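Local coordinates for protein acetyl-CoA acetyltransferase (Bacillus anthracis, PDB 3SS6) that probably catalyses the thiolase reaction that joins two acetyl-CoA molecules into acetoacetyl-CoA, or its reverse, at residues T19-A33 / A115-A127. Sequence-based numbering, arbitrary orientation.
Sequences TFGGALKNVTPVELA and AGGVEAMSSSPYA. With SO4 (sulfate ion), chain J.
Two serines, Ser122 and Ser123, in the type I turn Met121-Ser124 that follows strand 115-120 take hold of loop 20-28. Ser122 sets OG anti to its own carbonyl carbon (chi1 -61°), which brings the hydroxyl under the type II turn Thr19-Gly22: Gly21 N donates to Ser122 OG over 2.8 Å, nearly straight at 166°. The same oxygen is also bonded to Asp253 OD2, so this buried hydroxyl is gripped from the loop and from the neighbouring strand 252-262. Ser122 CB meanwhile rests 3.7 Å from Lys25 CA.

In Ser123, OG is lodged between backbone N and carbonyl carbon (chi1 59°), and Ser123 OG donates to Val27 O at 2.8 Å, coming from above the carbonyl plane. A water also donates to Val27 O and to Leu24 O and accepts a weak bond from Ser123 N, which links the two backbones.

Beside this polar patch, Phe20 lays its ring obliquely against the turn Met121-Ser124, Phe20 CE2 lying 3.6 Å from Met121 O; Arg132 of the second subunit and Leu137 of the third pack on the ring as well.

At the helix start, side-chain carbons carry the contact. Ala120 CB sits against the proline ring, 3.7 Å from Pro29 CG, while Val118 reaches the first helical turn with CG2, 3.5 Å from Pro29 O and close to Leu32 CB. Leu32 CD2 lies against Glu119 O. Thr28 and Glu31 close a capping box at the start of this helix, and Thr28 OG1 is also bonded to Glu65.

The loop thus sits on the turn that follows strand 112-120, and the start of helix 29-43 crosses that strand of the central mixed sheet, an arrangement that belongs to the layered alpha/beta N-terminal domain of thiolases.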
loop_
_atom_site.group_PDB
_atom_site.type_symbol
_atom_site.label_atom_id
_atom_site.label_comp_id
_atom_site.label_asym_id
_atom_site.label_seq_id
_atom_site.Cartn_x
_atom_site.Cartn_y
_atom_site.Cartn_z
ATOM N N THR A 19 7.987 -8.485 23.883
ATOM C CA THR A 19 8.214 -9.369 22.741
ATOM C C THR A 19 7.475 -8.833 21.523
ATOM O O THR A 19 6.555 -8.034 21.646
ATOM C CB THR A 19 7.740 -10.812 23.016
ATOM O OG1 THR A 19 6.359 -10.802 23.399
ATOM C CG2 THR A 19 8.565 -11.443 24.113
ATOM N N PHE A 20 7.894 -9.269 20.343
ATOM C CA PHE A 20 7.277 -8.795 19.109
ATOM C C PHE A 20 5.799 -9.129 19.067
ATOM O O PHE A 20 5.405 -10.292 19.206
ATOM C CB PHE A 20 7.995 -9.383 17.896
ATOM C CG PHE A 20 7.667 -8.680 16.606
ATOM C CD1 PHE A 20 6.760 -9.224 15.717
ATOM C CD2 PHE A 20 8.247 -7.453 16.307
ATOM C CE1 PHE A 20 6.455 -8.562 14.532
ATOM C CE2 PHE A 20 7.947 -6.793 15.129
ATOM C CZ PHE A 20 7.045 -7.349 14.248
ATOM N N GLY A 21 4.976 -8.103 18.889
ATOM C CA GLY A 21 3.536 -8.292 18.899
ATOM C C GLY A 21 2.990 -8.528 20.296
ATOM O O GLY A 21 1.833 -8.931 20.455
ATOM N N GLY A 22 3.820 -8.262 21.304
ATOM C CA GLY A 22 3.459 -8.498 22.700
ATOM C C GLY A 22 2.831 -7.295 23.393
ATOM O O GLY A 22 2.000 -6.591 22.817
ATOM N N ALA A 23 3.233 -7.062 24.641
ATOM C CA ALA A 23 2.595 -6.050 25.480
ATOM C C ALA A 23 2.673 -4.651 24.891
ATOM O O ALA A 23 1.768 -3.835 25.098
ATOM C CB ALA A 23 3.214 -6.064 26.892
ATOM N N LEU A 24 3.756 -4.370 24.164
ATOM C CA LEU A 24 3.985 -3.035 23.603
ATOM C C LEU A 24 3.650 -2.952 22.109
ATOM O O LEU A 24 4.075 -2.026 21.410
ATOM C CB LEU A 24 5.440 -2.587 23.870
ATOM C CG LEU A 24 5.829 -2.546 25.348
ATOM C CD1 LEU A 24 7.349 -2.350 25.532
ATOM C CD2 LEU A 24 5.019 -1.449 26.075
ATOM N N LYS A 25 2.851 -3.910 21.633
ATOM C CA LYS A 25 2.415 -3.970 20.240
ATOM C C LYS A 25 1.965 -2.631 19.677
ATOM O O LYS A 25 2.338 -2.265 18.563
ATOM C CB LYS A 25 1.254 -4.966 20.114
ATOM C CG LYS A 25 0.740 -5.170 18.701
ATOM C CD LYS A 25 -0.454 -6.121 18.771
ATOM C CE LYS A 25 -0.614 -6.948 17.520
ATOM N NZ LYS A 25 -1.740 -7.916 17.677
ATOM N N ASN A 26 1.144 -1.929 20.453
ATOM C CA ASN A 26 0.478 -0.716 19.996
ATOM C C ASN A 26 1.061 0.536 20.611
ATOM O O ASN A 26 0.334 1.503 20.858
ATOM C CB ASN A 26 -1.001 -0.778 20.368
ATOM C CG ASN A 26 -1.714 -1.916 19.686
ATOM O OD1 ASN A 26 -1.489 -2.171 18.507
ATOM N ND2 ASN A 26 -2.564 -2.616 20.427
ATOM N N VAL A 27 2.359 0.516 20.884
ATOM C CA VAL A 27 3.007 1.682 21.468
ATOM C C VAL A 27 4.047 2.205 20.482
ATOM O O VAL A 27 4.819 1.409 19.932
ATOM C CB VAL A 27 3.669 1.324 22.807
ATOM C CG1 VAL A 27 4.363 2.523 23.416
ATOM C CG2 VAL A 27 2.611 0.776 23.783
ATOM N N THR A 28 4.072 3.525 20.265
ATOM C CA THR A 28 5.070 4.124 19.377
ATOM C C THR A 28 6.372 4.399 20.134
ATOM O O THR A 28 6.402 4.346 21.369
ATOM C CB THR A 28 4.598 5.464 18.759
ATOM O OG1 THR A 28 4.598 6.492 19.759
ATOM C CG2 THR A 28 3.210 5.330 18.143
ATOM N N PRO A 29 7.456 4.695 19.398
ATOM C CA PRO A 29 8.709 4.948 20.124
ATOM C C PRO A 29 8.613 6.135 21.077
ATOM O O PRO A 29 9.151 6.063 22.183
ATOM C CB PRO A 29 9.721 5.224 18.995
ATOM C CG PRO A 29 9.190 4.455 17.812
ATOM C CD PRO A 29 7.664 4.626 17.937
ATOM N N VAL A 30 7.968 7.219 20.662
ATOM C CA VAL A 30 7.807 8.360 21.568
ATOM C C VAL A 30 7.008 7.962 22.805
ATOM O O VAL A 30 7.396 8.285 23.924
ATOM C CB VAL A 30 7.162 9.575 20.860
ATOM C CG1 VAL A 30 6.678 10.619 21.883
ATOM C CG2 VAL A 30 8.164 10.198 19.880
ATOM N N GLU A 31 5.928 7.212 22.609
ATOM C CA GLU A 31 5.102 6.793 23.740
ATOM C C GLU A 31 5.877 5.931 24.722
ATOM O O GLU A 31 5.662 6.006 25.935
ATOM C CB GLU A 31 3.862 6.055 23.243
ATOM C CG GLU A 31 2.922 6.975 22.486
ATOM C CD GLU A 31 1.790 6.234 21.815
ATOM O OE1 GLU A 31 1.902 5.008 21.629
ATOM O OE2 GLU A 31 0.789 6.886 21.454
ATOM N N LEU A 32 6.798 5.137 24.188
ATOM C CA LEU A 32 7.548 4.179 24.996
ATOM C C LEU A 32 8.671 4.895 25.747
ATOM O O LEU A 32 9.042 4.510 26.852
ATOM C CB LEU A 32 8.101 3.072 24.093
ATOM C CG LEU A 32 8.897 1.933 24.745
ATOM C CD1 LEU A 32 8.150 1.385 25.969
ATOM C CD2 LEU A 32 9.138 0.824 23.704
ATOM N N ALA A 33 9.192 5.961 25.144
ATOM C CA ALA A 33 10.263 6.740 25.783
ATOM C C ALA A 33 9.739 7.622 26.897
ATOM O O ALA A 33 10.396 7.772 27.922
ATOM C CB ALA A 33 11.006 7.592 24.754
ATOM N N ALA A 115 19.926 10.721 28.355
ATOM C CA ALA A 115 20.341 10.026 27.140
ATOM C C ALA A 115 20.069 8.550 27.241
ATOM O O ALA A 115 20.142 7.963 28.317
ATOM C CB ALA A 115 21.825 10.256 26.871
ATOM N N GLY A 116 19.752 7.944 26.107
ATOM C CA GLY A 116 19.523 6.513 26.080
ATOM C C GLY A 116 19.025 6.124 24.707
ATOM O O GLY A 116 19.484 6.656 23.691
ATOM N N GLY A 117 18.089 5.188 24.673
ATOM C CA GLY A 117 17.624 4.678 23.399
ATOM C C GLY A 117 16.252 4.051 23.503
ATOM O O GLY A 117 15.755 3.768 24.591
ATOM N N VAL A 118 15.634 3.858 22.345
ATOM C CA VAL A 118 14.292 3.302 22.264
ATOM C C VAL A 118 14.140 2.542 20.953
ATOM O O VAL A 118 14.764 2.883 19.938
ATOM C CB VAL A 118 13.212 4.413 22.374
ATOM C CG1 VAL A 118 13.387 5.443 21.250
ATOM C CG2 VAL A 118 11.780 3.810 22.321
ATOM N N GLU A 119 13.329 1.491 20.982
ATOM C CA GLU A 119 12.891 0.849 19.749
ATOM C C GLU A 119 11.526 0.272 19.994
ATOM O O GLU A 119 11.300 -0.416 21.003
ATOM C CB GLU A 119 13.841 -0.276 19.305
ATOM C CG GLU A 119 13.787 -0.540 17.772
ATOM C CD GLU A 119 14.478 0.589 16.991
ATOM O OE1 GLU A 119 15.649 0.901 17.295
ATOM O OE2 GLU A 119 13.844 1.190 16.103
ATOM N N ALA A 120 10.615 0.568 19.077
ATOM C CA ALA A 120 9.276 -0.004 19.091
ATOM C C ALA A 120 9.170 -0.792 17.796
ATOM O O ALA A 120 8.689 -0.288 16.773
ATOM C CB ALA A 120 8.222 1.094 19.157
ATOM N N MET A 121 9.666 -2.023 17.822
ATOM C CA MET A 121 9.734 -2.804 16.592
ATOM C C MET A 121 8.334 -3.261 16.184
ATOM O O MET A 121 8.007 -3.242 15.004
ATOM C CB MET A 121 10.718 -3.970 16.744
ATOM C CG MET A 121 12.123 -3.459 17.071
ATOM S SD MET A 121 13.429 -4.704 17.228
ATOM C CE MET A 121 13.783 -5.049 15.490
ATOM N N SER A 122 7.507 -3.633 17.165
ATOM C CA SER A 122 6.165 -4.145 16.899
ATOM C C SER A 122 5.288 -3.161 16.129
ATOM O O SER A 122 4.427 -3.571 15.350
ATOM C CB SER A 122 5.447 -4.519 18.198
ATOM O OG SER A 122 6.117 -5.547 18.917
ATOM N N SER A 123 5.469 -1.865 16.376
ATOM C CA SER A 123 4.612 -0.845 15.748
ATOM C C SER A 123 5.257 -0.212 14.514
ATOM O O SER A 123 4.724 0.750 13.926
ATOM C CB SER A 123 4.245 0.236 16.777
ATOM O OG SER A 123 5.423 0.857 17.281
ATOM N N SER A 124 6.405 -0.739 14.104
ATOM C CA SER A 124 7.110 -0.177 12.953
ATOM C C SER A 124 6.316 -0.387 11.665
ATOM O O SER A 124 5.670 -1.422 11.491
ATOM C CB SER A 124 8.512 -0.785 12.832
ATOM O OG SER A 124 9.321 -0.349 13.914
ATOM N N PRO A 125 6.358 0.606 10.760
ATOM C CA PRO A 125 5.521 0.582 9.555
ATOM C C PRO A 125 6.053 -0.289 8.425
ATOM O O PRO A 125 7.150 -0.868 8.519
ATOM C CB PRO A 125 5.525 2.050 9.114
ATOM C CG PRO A 125 6.875 2.531 9.504
ATOM C CD PRO A 125 7.152 1.846 10.848
ATOM N N TYR A 126 5.233 -0.397 7.379
ATOM C CA TYR A 126 5.650 -0.939 6.089
ATOM C C TYR A 126 5.855 0.229 5.127
ATOM O O TYR A 126 5.271 1.298 5.313
ATOM C CB TYR A 126 4.592 -1.893 5.547
ATOM C CG TYR A 126 4.782 -3.307 6.050
ATOM C CD1 TYR A 126 4.408 -3.657 7.344
ATOM C CD2 TYR A 126 5.342 -4.290 5.231
ATOM C CE1 TYR A 126 4.593 -4.939 7.816
ATOM C CE2 TYR A 126 5.523 -5.592 5.697
ATOM C CZ TYR A 126 5.155 -5.902 6.994
ATOM O OH TYR A 126 5.326 -7.178 7.477
ATOM N N ALA A 127 6.698 0.023 4.121
ATOM C CA ALA A 127 7.056 1.085 3.178
ATOM C C ALA A 127 6.801 0.640 1.740
ATOM O O ALA A 127 6.942 -0.540 1.404
ATOM C CB ALA A 127 8.521 1.470 3.345
HETATM S S SO4 J . -4.906 -5.251 18.334
HETATM O O1 SO4 J . -6.030 -4.330 18.196
HETATM O O2 SO4 J . -4.179 -4.956 19.566
HETATM O O3 SO4 J . -5.411 -6.620 18.378
HETATM O O4 SO4 J . -4.010 -5.106 17.187
HETATM O O HOH W 1 6.121 -1.408 19.524
#